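Local coordinates for RNA-directed RNA polymerase (PDB 3ZED), which probably replicates and transcribes the viral RNA genome as an RNA-dependent RNA polymerase found both free and covalently attached to the genomic RNA, at residues 63-68 and 102-107; 300-305 and 457-462; 268-273 and 292-297. All blocks are in the same frame, centred on the assembly; numbering follows the deposited sequence.

Interaction 1 (63-68 and 102-107); sequences RAIPTM and FYPKYY
I65 and F102 face each other as a hydrogen-bonded antiparallel pair, each residue giving its N-H to the carbonyl oxygen of the other. The bond from I65 N to F102 O (2.8 Å) is nearly straight, 175° at the hydrogen, while the return bond from F102 N to I65 O is more bent, at 154°. Beside them A64 CA makes a C-H...O contact of 3.4 Å with F102 O. In the fold, the short strand 101-102 thus becomes an edge of a three-stranded antiparallel sheet in which strand 65-72 is central and strand 92-98 flanks its other side; T67 extends this network through its hydroxyl to T100 OG1. Two CH-pi contacts accompany the pairing. CG of F102 sits between its own N and carbonyl carbon (chi1 72°), and one face of the ring lies against I65, whose CB lies 4.1 Å from the ring centroid and nearer the rim. At the neighbouring pair, A64 CB sits over one face of the Y103 ring, again off-centre, 4.2 Å from its centroid. Further apolar contacts complete the interface: I65 CG2 meets F102 CE1 at 3.6 Å, M68 CE reaches the F102 ring at its edge, and I65 CD1 touches P104 CG at 3.8 Å.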
loop_
_atom_site.group_PDB
_atom_site.type_symbol
_atom_site.label_atom_id
_atom_site.label_comp_id
_atom_site.label_asym_id
_atom_site.label_seq_id
_atom_site.Cartn_x
_atom_site.Cartn_y
_atom_site.Cartn_z
ATOM N N ARG B 63 -0.044 -21.761 18.224
ATOM C CA ARG B 63 -1.016 -22.629 17.582
ATOM C C ARG B 63 -0.299 -23.467 16.525
ATOM O O ARG B 63 0.710 -23.027 15.963
ATOM C CB ARG B 63 -2.174 -21.822 16.997
ATOM C CG ARG B 63 -2.944 -21.028 18.044
ATOM C CD ARG B 63 -3.340 -19.654 17.534
ATOM N NE ARG B 63 -2.184 -18.884 17.077
ATOM C CZ ARG B 63 -2.248 -17.663 16.554
ATOM N NH1 ARG B 63 -3.417 -17.050 16.414
ATOM N NH2 ARG B 63 -1.142 -17.051 16.155
ATOM N N ALA B 64 -0.790 -24.687 16.290
ATOM C CA ALA B 64 -0.178 -25.637 15.363
ATOM C C ALA B 64 -0.996 -25.799 14.069
ATOM O O ALA B 64 -2.204 -25.578 14.061
ATOM C CB ALA B 64 -0.006 -26.987 16.055
ATOM N N ILE B 65 -0.329 -26.202 12.989
ATOM C CA ILE B 65 -0.953 -26.416 11.681
ATOM C C ILE B 65 -0.971 -27.920 11.417
ATOM O O ILE B 65 0.067 -28.546 11.632
ATOM C CB ILE B 65 -0.169 -25.636 10.579
ATOM C CG1 ILE B 65 -0.286 -24.120 10.781
ATOM C CG2 ILE B 65 -0.590 -26.055 9.154
ATOM C CD1 ILE B 65 0.792 -23.273 10.096
ATOM N N PRO B 66 -2.076 -28.531 10.911
ATOM C CA PRO B 66 -2.037 -29.981 10.625
ATOM C C PRO B 66 -0.977 -30.316 9.566
ATOM O O PRO B 66 -0.673 -29.480 8.704
ATOM C CB PRO B 66 -3.460 -30.294 10.136
ATOM C CG PRO B 66 -4.297 -29.161 10.622
ATOM C CD PRO B 66 -3.397 -27.965 10.569
ATOM N N THR B 67 -0.397 -31.531 9.655
ATOM C CA THR B 67 0.666 -31.973 8.750
ATOM C C THR B 67 0.141 -32.052 7.297
ATOM O O THR B 67 -1.029 -32.380 7.080
ATOM C CB THR B 67 1.314 -33.261 9.265
ATOM O OG1 THR B 67 0.326 -34.270 9.476
ATOM C CG2 THR B 67 2.056 -33.033 10.560
ATOM N N MET B 68 0.987 -31.633 6.323
ATOM C CA MET B 68 0.637 -31.595 4.904
ATOM C C MET B 68 0.361 -32.978 4.355
ATOM O O MET B 68 1.075 -33.933 4.666
ATOM C CB MET B 68 1.720 -30.911 4.043
ATOM C CG MET B 68 1.891 -29.449 4.312
ATOM S SD MET B 68 0.365 -28.484 4.195
ATOM C CE MET B 68 0.788 -27.123 5.213
ATOM N N PHE B 102 2.082 -29.406 13.363
ATOM C CA PHE B 102 3.401 -28.811 13.499
ATOM C C PHE B 102 3.317 -27.327 13.844
ATOM O O PHE B 102 2.413 -26.626 13.372
ATOM C CB PHE B 102 4.240 -29.022 12.220
ATOM C CG PHE B 102 3.835 -28.202 11.011
ATOM C CD1 PHE B 102 2.886 -28.679 10.113
ATOM C CD2 PHE B 102 4.427 -26.961 10.753
ATOM C CE1 PHE B 102 2.515 -27.918 9.000
ATOM C CE2 PHE B 102 4.054 -26.202 9.632
ATOM C CZ PHE B 102 3.103 -26.682 8.767
ATOM N N TYR B 103 4.297 -26.845 14.626
ATOM C CA TYR B 103 4.422 -25.421 14.939
ATOM C C TYR B 103 5.242 -24.764 13.843
ATOM O O TYR B 103 6.370 -25.195 13.595
ATOM C CB TYR B 103 5.039 -25.183 16.319
ATOM C CG TYR B 103 4.119 -25.617 17.431
ATOM C CD1 TYR B 103 3.020 -24.843 17.794
ATOM C CD2 TYR B 103 4.334 -26.808 18.114
ATOM C CE1 TYR B 103 2.154 -25.250 18.803
ATOM C CE2 TYR B 103 3.481 -27.218 19.139
ATOM C CZ TYR B 103 2.391 -26.434 19.479
ATOM O OH TYR B 103 1.545 -26.820 20.486
ATOM N N PRO B 104 4.684 -23.764 13.127
ATOM C CA PRO B 104 5.459 -23.124 12.050
ATOM C C PRO B 104 6.635 -22.299 12.597
ATOM O O PRO B 104 6.603 -21.809 13.741
ATOM C CB PRO B 104 4.420 -22.261 11.352
ATOM C CG PRO B 104 3.435 -21.915 12.430
ATOM C CD PRO B 104 3.351 -23.138 13.279
ATOM N N LYS B 105 7.702 -22.208 11.790
ATOM C CA LYS B 105 8.937 -21.514 12.140
ATOM C C LYS B 105 9.398 -20.681 10.961
ATOM O O LYS B 105 9.490 -21.195 9.838
ATOM C CB LYS B 105 10.030 -22.517 12.573
ATOM C CG LYS B 105 9.765 -23.172 13.925
ATOM C CD LYS B 105 10.595 -24.415 14.134
ATOM C CE LYS B 105 10.128 -25.186 15.336
ATOM N NZ LYS B 105 11.012 -26.345 15.602
ATOM N N TYR B 106 9.664 -19.385 11.203
ATOM C CA TYR B 106 10.089 -18.493 10.144
ATOM C C TYR B 106 11.331 -17.749 10.594
ATOM O O TYR B 106 11.272 -16.938 11.509
ATOM C CB TYR B 106 8.951 -17.542 9.723
ATOM C CG TYR B 106 9.392 -16.446 8.771
ATOM C CD1 TYR B 106 9.888 -16.752 7.508
ATOM C CD2 TYR B 106 9.361 -15.106 9.153
ATOM C CE1 TYR B 106 10.339 -15.755 6.646
ATOM C CE2 TYR B 106 9.785 -14.097 8.292
ATOM C CZ TYR B 106 10.273 -14.426 7.036
ATOM O OH TYR B 106 10.713 -13.448 6.171
ATOM N N TYR B 107 12.464 -18.055 9.953
ATOM C CA TYR B 107 13.753 -17.460 10.275
ATOM C C TYR B 107 14.255 -16.654 9.078
ATOM O O TYR B 107 14.907 -17.208 8.194
ATOM C CB TYR B 107 14.755 -18.551 10.706
ATOM C CG TYR B 107 14.454 -19.140 12.068
ATOM C CD1 TYR B 107 13.582 -20.218 12.208
ATOM C CD2 TYR B 107 15.063 -18.645 13.215
ATOM C CE1 TYR B 107 13.308 -20.772 13.462
ATOM C CE2 TYR B 107 14.833 -19.220 14.466
ATOM C CZ TYR B 107 13.926 -20.259 14.592
ATOM O OH TYR B 107 13.669 -20.790 15.839
#

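Interaction 2 (300-305 and 457-462); sequences GLLFPK and CLLMNL
A parallel beta pairing of the palm-family region joins strand 299-310 to strand 456-459, G300 standing opposite C457 and L301 opposite L458. Between these segments L458 makes two backbone bonds: its N-H goes to G300 O, and its carbonyl oxygen receives the N-H of L302 (L302 N to L458 O 3.0 Å, 172° at the hydrogen); the backbone bond of G300 with S456 continues the pairing. The strands diverge quickly, their short axes 51° apart, and L302 lies at the centre of an inverse gamma turn. On one face of the sheet L301 and L458 run side by side in the same direction and meet through their methyls, CD2 to CD2, at 4.0 Å. On the C457 side, where G300 has no side chain, L302 reaches across: its CG is anti to the backbone N (chi1 -157°), and its CD1 branch touches C457 SG at 3.9 Å. L459 contributes CD1, which lies 3.7 Å from L302 O and also touches L302 CB. From L459 to L462 a type II' turn leads into strand 462-465, antiparallel to 456-459. Strand 320-323 pairs antiparallel with 299-310, and its W322 touches C457; helix 164-179 packs Q167 and L168 on L459, with Q167 NE2 hydrogen-bonded to L302 O.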
loop_
_atom_site.group_PDB
_atom_site.type_symbol
_atom_site.label_atom_id
_atom_site.label_comp_id
_atom_site.label_asym_id
_atom_site.label_seq_id
_atom_site.Cartn_x
_atom_site.Cartn_y
_atom_site.Cartn_z
ATOM N N GLY B 300 0.596 -13.358 9.936
ATOM C CA GLY B 300 1.528 -12.925 8.903
ATOM C C GLY B 300 2.973 -13.210 9.240
ATOM O O GLY B 300 3.370 -13.109 10.403
ATOM N N LEU B 301 3.776 -13.582 8.235
ATOM C CA LEU B 301 5.218 -13.771 8.440
ATOM C C LEU B 301 5.842 -12.391 8.648
ATOM O O LEU B 301 5.569 -11.491 7.851
ATOM C CB LEU B 301 5.893 -14.488 7.248
ATOM C CG LEU B 301 5.385 -15.869 6.855
ATOM C CD1 LEU B 301 6.177 -16.393 5.665
ATOM C CD2 LEU B 301 5.436 -16.856 8.038
ATOM N N LEU B 302 6.599 -12.194 9.737
ATOM C CA LEU B 302 7.185 -10.873 9.971
ATOM C C LEU B 302 8.469 -10.710 9.152
ATOM O O LEU B 302 9.570 -11.018 9.610
ATOM C CB LEU B 302 7.420 -10.616 11.459
ATOM C CG LEU B 302 7.489 -9.149 11.844
ATOM C CD1 LEU B 302 6.101 -8.506 11.811
ATOM C CD2 LEU B 302 8.153 -8.986 13.215
ATOM N N PHE B 303 8.295 -10.241 7.914
ATOM C CA PHE B 303 9.349 -10.050 6.938
ATOM C C PHE B 303 10.123 -8.749 7.197
ATOM O O PHE B 303 9.502 -7.691 7.295
ATOM C CB PHE B 303 8.713 -10.043 5.530
ATOM C CG PHE B 303 9.673 -10.105 4.373
ATOM C CD1 PHE B 303 10.183 -8.939 3.806
ATOM C CD2 PHE B 303 10.003 -11.324 3.790
ATOM C CE1 PHE B 303 11.072 -8.995 2.723
ATOM C CE2 PHE B 303 10.878 -11.380 2.702
ATOM C CZ PHE B 303 11.406 -10.215 2.176
ATOM N N PRO B 304 11.479 -8.784 7.286
ATOM C CA PRO B 304 12.235 -7.519 7.469
ATOM C C PRO B 304 12.302 -6.746 6.152
ATOM O O PRO B 304 12.732 -7.296 5.135
ATOM C CB PRO B 304 13.613 -7.997 7.932
ATOM C CG PRO B 304 13.770 -9.362 7.330
ATOM C CD PRO B 304 12.385 -9.954 7.194
ATOM N N LYS B 305 11.820 -5.501 6.138
ATOM C CA LYS B 305 11.787 -4.709 4.902
ATOM C C LYS B 305 13.190 -4.188 4.515
ATOM O O LYS B 305 13.898 -3.637 5.367
ATOM C CB LYS B 305 10.814 -3.528 5.066
ATOM C CG LYS B 305 10.427 -2.846 3.775
ATOM C CD LYS B 305 9.320 -1.827 4.008
ATOM C CE LYS B 305 8.735 -1.329 2.702
ATOM N NZ LYS B 305 9.643 -0.369 2.026
ATOM N N CYS B 457 1.494 -12.333 14.238
ATOM C CA CYS B 457 2.586 -12.518 13.283
ATOM C C CYS B 457 3.543 -13.628 13.769
ATOM O O CYS B 457 3.430 -14.078 14.899
ATOM C CB CYS B 457 3.322 -11.205 13.015
ATOM S SG CYS B 457 4.141 -10.509 14.473
ATOM N N LEU B 458 4.437 -14.097 12.885
ATOM C CA LEU B 458 5.394 -15.151 13.181
ATOM C C LEU B 458 6.813 -14.682 12.931
ATOM O O LEU B 458 7.143 -14.218 11.837
ATOM C CB LEU B 458 5.097 -16.420 12.330
ATOM C CG LEU B 458 5.950 -17.687 12.619
ATOM C CD1 LEU B 458 5.690 -18.247 14.011
ATOM C CD2 LEU B 458 5.723 -18.754 11.581
ATOM N N LEU B 459 7.665 -14.867 13.944
ATOM C CA LEU B 459 9.093 -14.542 13.899
ATOM C C LEU B 459 9.791 -15.609 14.694
ATOM O O LEU B 459 9.471 -15.787 15.867
ATOM C CB LEU B 459 9.384 -13.125 14.441
ATOM C CG LEU B 459 10.798 -12.625 14.214
ATOM C CD1 LEU B 459 10.991 -12.178 12.766
ATOM C CD2 LEU B 459 11.142 -11.505 15.179
ATOM N N MET B 460 10.722 -16.346 14.046
ATOM C CA MET B 460 11.407 -17.531 14.610
ATOM C C MET B 460 10.294 -18.560 14.875
ATOM O O MET B 460 9.472 -18.785 13.977
ATOM C CB MET B 460 12.266 -17.198 15.851
ATOM C CG MET B 460 13.308 -16.136 15.583
ATOM S SD MET B 460 14.493 -16.007 16.925
ATOM C CE MET B 460 14.773 -14.342 16.936
ATOM N N ASN B 461 10.207 -19.108 16.095
ATOM C CA ASN B 461 9.152 -20.035 16.501
ATOM C C ASN B 461 8.108 -19.282 17.378
ATOM O O ASN B 461 7.309 -19.926 18.050
ATOM C CB ASN B 461 9.777 -21.238 17.255
ATOM C CG ASN B 461 10.366 -20.913 18.613
ATOM O OD1 ASN B 461 10.561 -19.752 18.988
ATOM N ND2 ASN B 461 10.645 -21.943 19.404
ATOM N N LEU B 462 8.127 -17.918 17.364
ATOM C CA LEU B 462 7.264 -17.084 18.207
ATOM C C LEU B 462 6.062 -16.504 17.466
ATOM O O LEU B 462 6.212 -15.802 16.459
ATOM C CB LEU B 462 8.063 -15.923 18.859
ATOM C CG LEU B 462 9.295 -16.283 19.708
ATOM C CD1 LEU B 462 10.036 -15.052 20.108
ATOM C CD2 LEU B 462 8.922 -17.062 20.975
#

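Interaction 3 (268-273 and 292-297); sequences DSFIRD and TDFWYL
F270 and F294 make the close-packed part of this contact. Their rings form an offset edge-to-face pair, the edge of F270 turned to the face of F294, with centroids 5.4 Å apart and planes at 66°. F270 CD1 comes within 3.6 Å of F294 CG, while F270 CB makes a CH-pi contact almost on the normal over the centre of the F294 ring, 4.2 Å from its centroid. The two side chains slide past each other in opposite directions. L297 CD1 makes another CH-pi contact over a face of the F270 ring, 4.2 Å from its centroid. The contact joins two consecutive helices, 260-278 and 283-293, linked by a short loop; F294, the first residue to leave helical geometry after the second, points back at the first, just before the 3-10 segment that carries L297. M451 of helix 438-452 touches both F270 and L297, and L331 of helix 326-340 also packs on F270. Toward the partly exposed side the contact thins and becomes polar. S269 CB only grazes F294 CZ at 3.9 Å, and D273 OD2 lies in plane at the ring edge near CE2. Beyond the ring, a water donates to D273 OD2 (2.7 Å) and, at 3.2 Å, to D293 OD2. It bridges two carboxylates that might otherwise repel each other; D293 also has a salt bridge with K289.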
loop_
_atom_site.group_PDB
_atom_site.type_symbol
_atom_site.label_atom_id
_atom_site.label_comp_id
_atom_site.label_asym_id
_atom_site.label_seq_id
_atom_site.Cartn_x
_atom_site.Cartn_y
_atom_site.Cartn_z
ATOM N N ASP B 268 -10.965 -21.387 -1.165
ATOM C CA ASP B 268 -12.266 -21.995 -1.461
ATOM C C ASP B 268 -12.907 -22.580 -0.211
ATOM O O ASP B 268 -14.066 -22.292 0.086
ATOM C CB ASP B 268 -12.126 -23.139 -2.489
ATOM C CG ASP B 268 -12.064 -22.772 -3.956
ATOM O OD1 ASP B 268 -11.691 -21.615 -4.271
ATOM O OD2 ASP B 268 -12.320 -23.661 -4.794
ATOM N N SER B 269 -12.146 -23.427 0.505
ATOM C CA SER B 269 -12.615 -24.134 1.696
ATOM C C SER B 269 -12.967 -23.167 2.817
ATOM O O SER B 269 -13.972 -23.382 3.482
ATOM C CB SER B 269 -11.571 -25.138 2.177
ATOM O OG SER B 269 -11.253 -26.084 1.170
ATOM N N PHE B 270 -12.174 -22.094 3.000
ATOM C CA PHE B 270 -12.439 -21.127 4.057
ATOM C C PHE B 270 -13.753 -20.373 3.826
ATOM O O PHE B 270 -14.563 -20.320 4.745
ATOM C CB PHE B 270 -11.270 -20.128 4.227
ATOM C CG PHE B 270 -11.487 -19.146 5.355
ATOM C CD1 PHE B 270 -11.524 -19.578 6.680
ATOM C CD2 PHE B 270 -11.680 -17.792 5.092
ATOM C CE1 PHE B 270 -11.727 -18.668 7.727
ATOM C CE2 PHE B 270 -11.884 -16.876 6.139
ATOM C CZ PHE B 270 -11.906 -17.321 7.448
ATOM N N ILE B 271 -13.960 -19.793 2.625
ATOM C CA ILE B 271 -15.164 -19.016 2.298
ATOM C C ILE B 271 -16.425 -19.936 2.281
ATOM O O ILE B 271 -17.484 -19.503 2.749
ATOM C CB ILE B 271 -14.997 -18.157 0.986
ATOM C CG1 ILE B 271 -16.098 -17.070 0.838
ATOM C CG2 ILE B 271 -14.870 -18.993 -0.292
ATOM C CD1 ILE B 271 -16.012 -15.921 1.832
ATOM N N ARG B 272 -16.290 -21.202 1.804
ATOM C CA ARG B 272 -17.387 -22.179 1.747
ATOM C C ARG B 272 -17.785 -22.640 3.151
ATOM O O ARG B 272 -18.978 -22.690 3.456
ATOM C CB ARG B 272 -16.988 -23.374 0.865
ATOM C CG ARG B 272 -17.903 -24.616 0.943
ATOM C CD ARG B 272 -17.658 -25.611 -0.180
ATOM N NE ARG B 272 -16.231 -25.865 -0.391
ATOM C CZ ARG B 272 -15.575 -25.564 -1.506
ATOM N NH1 ARG B 272 -16.219 -25.034 -2.541
ATOM N NH2 ARG B 272 -14.275 -25.812 -1.604
ATOM N N ASP B 273 -16.783 -22.961 4.001
ATOM C CA ASP B 273 -17.006 -23.410 5.382
ATOM C C ASP B 273 -17.585 -22.301 6.229
ATOM O O ASP B 273 -18.399 -22.584 7.095
ATOM C CB ASP B 273 -15.717 -23.938 6.031
ATOM C CG ASP B 273 -15.324 -25.361 5.673
ATOM O OD1 ASP B 273 -15.948 -25.945 4.748
ATOM O OD2 ASP B 273 -14.386 -25.891 6.308
ATOM N N THR B 292 -11.048 -20.909 13.955
ATOM C CA THR B 292 -9.969 -21.552 14.716
ATOM C C THR B 292 -9.249 -22.608 13.837
ATOM O O THR B 292 -8.024 -22.719 13.916
ATOM C CB THR B 292 -10.506 -22.145 16.030
ATOM O OG1 THR B 292 -11.258 -21.138 16.712
ATOM C CG2 THR B 292 -9.391 -22.627 16.952
ATOM N N ASP B 293 -10.001 -23.363 12.991
ATOM C CA ASP B 293 -9.431 -24.375 12.091
ATOM C C ASP B 293 -8.469 -23.741 11.082
ATOM O O ASP B 293 -7.473 -24.367 10.737
ATOM C CB ASP B 293 -10.533 -25.156 11.355
ATOM C CG ASP B 293 -11.265 -26.217 12.175
ATOM O OD1 ASP B 293 -10.935 -26.381 13.376
ATOM O OD2 ASP B 293 -12.178 -26.866 11.622
ATOM N N PHE B 294 -8.768 -22.509 10.638
ATOM C CA PHE B 294 -7.982 -21.728 9.685
ATOM C C PHE B 294 -7.279 -20.530 10.378
ATOM O O PHE B 294 -7.041 -19.516 9.722
ATOM C CB PHE B 294 -8.883 -21.222 8.547
ATOM C CG PHE B 294 -9.376 -22.286 7.601
ATOM C CD1 PHE B 294 -8.653 -22.613 6.457
ATOM C CD2 PHE B 294 -10.585 -22.934 7.825
ATOM C CE1 PHE B 294 -9.126 -23.589 5.560
ATOM C CE2 PHE B 294 -11.056 -23.902 6.933
ATOM C CZ PHE B 294 -10.327 -24.222 5.803
ATOM N N TRP B 295 -6.925 -20.652 11.690
ATOM C CA TRP B 295 -6.280 -19.594 12.490
ATOM C C TRP B 295 -5.084 -18.971 11.749
ATOM O O TRP B 295 -4.877 -17.761 11.836
ATOM C CB TRP B 295 -5.819 -20.126 13.875
ATOM C CG TRP B 295 -4.655 -21.089 13.818
ATOM C CD1 TRP B 295 -4.721 -22.452 13.752
ATOM C CD2 TRP B 295 -3.255 -20.752 13.747
ATOM N NE1 TRP B 295 -3.451 -22.987 13.659
ATOM C CE2 TRP B 295 -2.537 -21.962 13.605
ATOM C CE3 TRP B 295 -2.538 -19.536 13.759
ATOM C CZ2 TRP B 295 -1.136 -21.996 13.516
ATOM C CZ3 TRP B 295 -1.159 -19.573 13.639
ATOM C CH2 TRP B 295 -0.469 -20.794 13.554
ATOM N N TYR B 296 -4.293 -19.814 11.028
ATOM C CA TYR B 296 -3.057 -19.447 10.344
ATOM C C TYR B 296 -3.293 -18.460 9.203
ATOM O O TYR B 296 -2.351 -17.784 8.786
ATOM C CB TYR B 296 -2.309 -20.702 9.871
ATOM C CG TYR B 296 -3.141 -21.662 9.052
ATOM C CD1 TYR B 296 -3.235 -21.529 7.670
ATOM C CD2 TYR B 296 -3.807 -22.723 9.654
ATOM C CE1 TYR B 296 -4.015 -22.395 6.914
ATOM C CE2 TYR B 296 -4.577 -23.608 8.908
ATOM C CZ TYR B 296 -4.673 -23.448 7.535
ATOM O OH TYR B 296 -5.420 -24.326 6.785
ATOM N N LEU B 297 -4.554 -18.328 8.744
ATOM C CA LEU B 297 -4.921 -17.363 7.714
ATOM C C LEU B 297 -4.942 -15.931 8.281
ATOM O O LEU B 297 -5.080 -14.975 7.513
ATOM C CB LEU B 297 -6.273 -17.718 7.071
ATOM C CG LEU B 297 -6.342 -18.990 6.204
ATOM C CD1 LEU B 297 -7.666 -19.067 5.474
ATOM C CD2 LEU B 297 -5.202 -19.061 5.193
HETATM O O HOH W 1 -13.340 -25.932 8.831
#

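How the interactions relate
From the N terminus, interaction 1 comes first, returning 102-107 to 63-68 after strand 92-98. Interaction 3 follows, closing an 18-residue excursion through the end of helix 260-278 and most of helix 283-293, and interaction 2 opens just after it, with a much longer excursion of about 150 residues before 457-462 returns to 300-305. The three are in series; none crosses or encloses another. Interaction 1 touches both others: A64 O receives W295 NE1 of the 292-297 segment in a probable hydrogen bond, and Y106 O similarly meets M460 N beyond the parallel pairing. Interactions 2 and 3 adjoin only through the chain. Together they tie an N-terminal sheet to a pair of consecutive helices and the mixed sheet.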